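Local coordinates for protein Vv2_1132 (Vibrio vulnificus CMCP6, PDB 5Y9S) that probably regulates transcription as a tetrameric LysR-type regulator, binding DNA through a helix-turn-helix domain and probably sensing a ligand through its substrate-binding domain, at residues D[10-15]-D[41-46]. Residues are numbered along the deposited sequence; the frame is centred on the assembly and turned at random.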
loop_
_atom_site.group_PDB
_atom_site.type_symbol
_atom_site.label_atom_id
_atom_site.label_comp_id
_atom_site.label_asym_id
_atom_site.label_seq_id
_atom_site.Cartn_x
_atom_site.Cartn_y
_atom_site.Cartn_z
ATOM N N GLU D 10 -8.565 5.188 14.090
ATOM C CA GLU D 10 -7.734 6.316 14.484
ATOM C C GLU D 10 -6.287 6.041 14.113
ATOM O O GLU D 10 -5.734 4.997 14.460
ATOM C CB GLU D 10 -7.859 6.593 15.981
ATOM C CG GLU D 10 -9.265 6.965 16.390
ATOM C CD GLU D 10 -9.304 8.165 17.298
ATOM O OE1 GLU D 10 -8.261 8.840 17.445
ATOM O OE2 GLU D 10 -10.381 8.422 17.878
ATOM N N PHE D 11 -5.683 6.992 13.413
ATOM C CA PHE D 11 -4.362 6.774 12.847
ATOM C C PHE D 11 -3.354 6.392 13.920
ATOM O O PHE D 11 -2.512 5.509 13.700
ATOM C CB PHE D 11 -3.932 8.033 12.089
ATOM C CG PHE D 11 -2.461 8.120 11.824
ATOM C CD1 PHE D 11 -1.914 7.510 10.717
ATOM C CD2 PHE D 11 -1.622 8.837 12.674
ATOM C CE1 PHE D 11 -0.552 7.596 10.467
ATOM C CE2 PHE D 11 -0.262 8.914 12.432
ATOM C CZ PHE D 11 0.273 8.293 11.323
ATOM N N LYS D 12 -3.408 7.038 15.095
ATOM C CA LYS D 12 -2.311 6.801 16.033
ATOM C C LYS D 12 -2.398 5.443 16.732
ATOM O O LYS D 12 -1.407 5.021 17.338
ATOM C CB LYS D 12 -2.201 7.932 17.069
ATOM C CG LYS D 12 -3.488 8.591 17.467
ATOM C CD LYS D 12 -3.212 9.756 18.402
ATOM C CE LYS D 12 -2.975 11.062 17.620
ATOM N NZ LYS D 12 -2.450 12.177 18.483
ATOM N N TRP D 13 -3.538 4.741 16.644
ATOM C CA TRP D 13 -3.619 3.336 17.075
ATOM C C TRP D 13 -2.528 2.486 16.422
ATOM O O TRP D 13 -1.992 1.551 17.038
ATOM C CB TRP D 13 -4.985 2.745 16.696
ATOM C CG TRP D 13 -6.155 3.329 17.429
ATOM C CD1 TRP D 13 -6.116 4.121 18.549
ATOM C CD2 TRP D 13 -7.549 3.170 17.095
ATOM N NE1 TRP D 13 -7.397 4.442 18.931
ATOM C CE2 TRP D 13 -8.292 3.879 18.056
ATOM C CE3 TRP D 13 -8.230 2.502 16.079
ATOM C CZ2 TRP D 13 -9.678 3.939 18.030
ATOM C CZ3 TRP D 13 -9.607 2.560 16.051
ATOM C CH2 TRP D 13 -10.321 3.263 17.033
ATOM N N LEU D 14 -2.188 2.799 15.175
ATOM C CA LEU D 14 -1.226 1.982 14.447
ATOM C C LEU D 14 0.148 2.059 15.085
ATOM O O LEU D 14 0.750 1.032 15.412
ATOM C CB LEU D 14 -1.170 2.428 12.993
ATOM C CG LEU D 14 -2.529 2.440 12.317
ATOM C CD1 LEU D 14 -2.385 2.953 10.904
ATOM C CD2 LEU D 14 -3.116 1.059 12.320
ATOM N N GLU D 15 0.670 3.265 15.275
ATOM C CA GLU D 15 1.953 3.370 15.972
ATOM C C GLU D 15 1.814 2.913 17.413
ATOM O O GLU D 15 2.737 2.294 17.953
ATOM C CB GLU D 15 2.502 4.802 15.905
ATOM C CG GLU D 15 2.067 5.584 14.658
ATOM C CD GLU D 15 2.584 7.032 14.626
ATOM O OE1 GLU D 15 3.806 7.222 14.829
ATOM O OE2 GLU D 15 1.774 7.975 14.401
ATOM N N SER D 41 -3.491 2.684 27.345
ATOM C CA SER D 41 -4.385 1.548 27.560
ATOM C C SER D 41 -5.707 1.746 26.846
ATOM O O SER D 41 -6.211 0.830 26.187
ATOM C CB SER D 41 -4.647 1.353 29.049
ATOM O OG SER D 41 -3.683 0.485 29.570
ATOM N N ARG D 42 -6.286 2.939 26.981
ATOM C CA ARG D 42 -7.568 3.221 26.347
ATOM C C ARG D 42 -7.445 3.195 24.833
ATOM O O ARG D 42 -8.382 2.781 24.138
ATOM C CB ARG D 42 -8.102 4.570 26.833
ATOM C CG ARG D 42 -9.611 4.759 26.693
ATOM C CD ARG D 42 -10.079 5.890 27.617
ATOM N NE ARG D 42 -10.052 5.503 29.027
ATOM C CZ ARG D 42 -9.337 6.111 29.973
ATOM N NH1 ARG D 42 -8.569 7.154 29.665
ATOM N NH2 ARG D 42 -9.398 5.679 31.236
ATOM N N ARG D 43 -6.289 3.596 24.301
ATOM C CA ARG D 43 -6.138 3.576 22.855
ATOM C C ARG D 43 -6.046 2.143 22.365
ATOM O O ARG D 43 -6.751 1.755 21.428
ATOM C CB ARG D 43 -4.916 4.391 22.438
ATOM C CG ARG D 43 -5.038 5.874 22.834
ATOM C CD ARG D 43 -4.581 6.845 21.752
ATOM N NE ARG D 43 -3.189 6.632 21.406
ATOM C CZ ARG D 43 -2.291 7.600 21.403
ATOM N NH1 ARG D 43 -2.676 8.817 21.736
ATOM N NH2 ARG D 43 -1.025 7.355 21.076
ATOM N N ILE D 44 -5.219 1.329 23.032
ATOM C CA ILE D 44 -5.066 -0.074 22.659
ATOM C C ILE D 44 -6.409 -0.795 22.727
ATOM O O ILE D 44 -6.734 -1.646 21.883
ATOM C CB ILE D 44 -4.013 -0.726 23.567
ATOM C CG1 ILE D 44 -2.633 -0.100 23.284
ATOM C CG2 ILE D 44 -4.024 -2.236 23.426
ATOM C CD1 ILE D 44 -1.935 -0.658 22.044
ATOM N N GLN D 45 -7.220 -0.454 23.718
ATOM C CA GLN D 45 -8.514 -1.104 23.860
ATOM C C GLN D 45 -9.463 -0.679 22.746
ATOM O O GLN D 45 -10.137 -1.522 22.150
ATOM C CB GLN D 45 -9.093 -0.793 25.239
ATOM C CG GLN D 45 -10.598 -0.901 25.321
ATOM C CD GLN D 45 -11.096 -0.859 26.763
ATOM O OE1 GLN D 45 -10.703 0.017 27.534
ATOM N NE2 GLN D 45 -11.945 -1.815 27.133
ATOM N N ALA D 46 -9.482 0.619 22.413
ATOM C CA ALA D 46 -10.295 1.072 21.285
ATOM C C ALA D 46 -9.870 0.399 19.983
ATOM O O ALA D 46 -10.721 0.029 19.163
ATOM C CB ALA D 46 -10.209 2.586 21.141
#
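The guanidinium of Arg43 reaches from helix 37-51 to helix 11-22, where it carries Lys12 over one face while its NE forms a salt bridge with Asp16 OD2. Lys12 CD lies toward the rim of that face, 3.5 Å from Arg43 NH1. The contact is made by the aliphatic part of the lysine. Lys12 NZ does not touch the guanidinium, but at 4.7 Å from Arg43 NH1 the like charges are near each other. The Asp16 salt bridge probably offsets this. No hydrogen bond links the two segments.

Trp13 makes the apolar contact. Its six-membered ring meets Ala46, and CZ2 comes 3.4 Å from Ala46 CB. Arg43 O and Ala46 O lie over the same face of the indole, with NE1 3.7 Å from Arg43 O. The opposite face is covered by Glu10 CB, 3.4 Å above the plane. Trp50 also meets the indole, with the ring planes inclined at about 55°.

The short helical segments cross at -105°, with their axes 9.6 Å apart. The contact joins the first helix to helix 37-51, the second helix of the helix-turn-helix and probably its DNA-recognition helix, in the winged helix-turn-helix domain of LysR-type regulators.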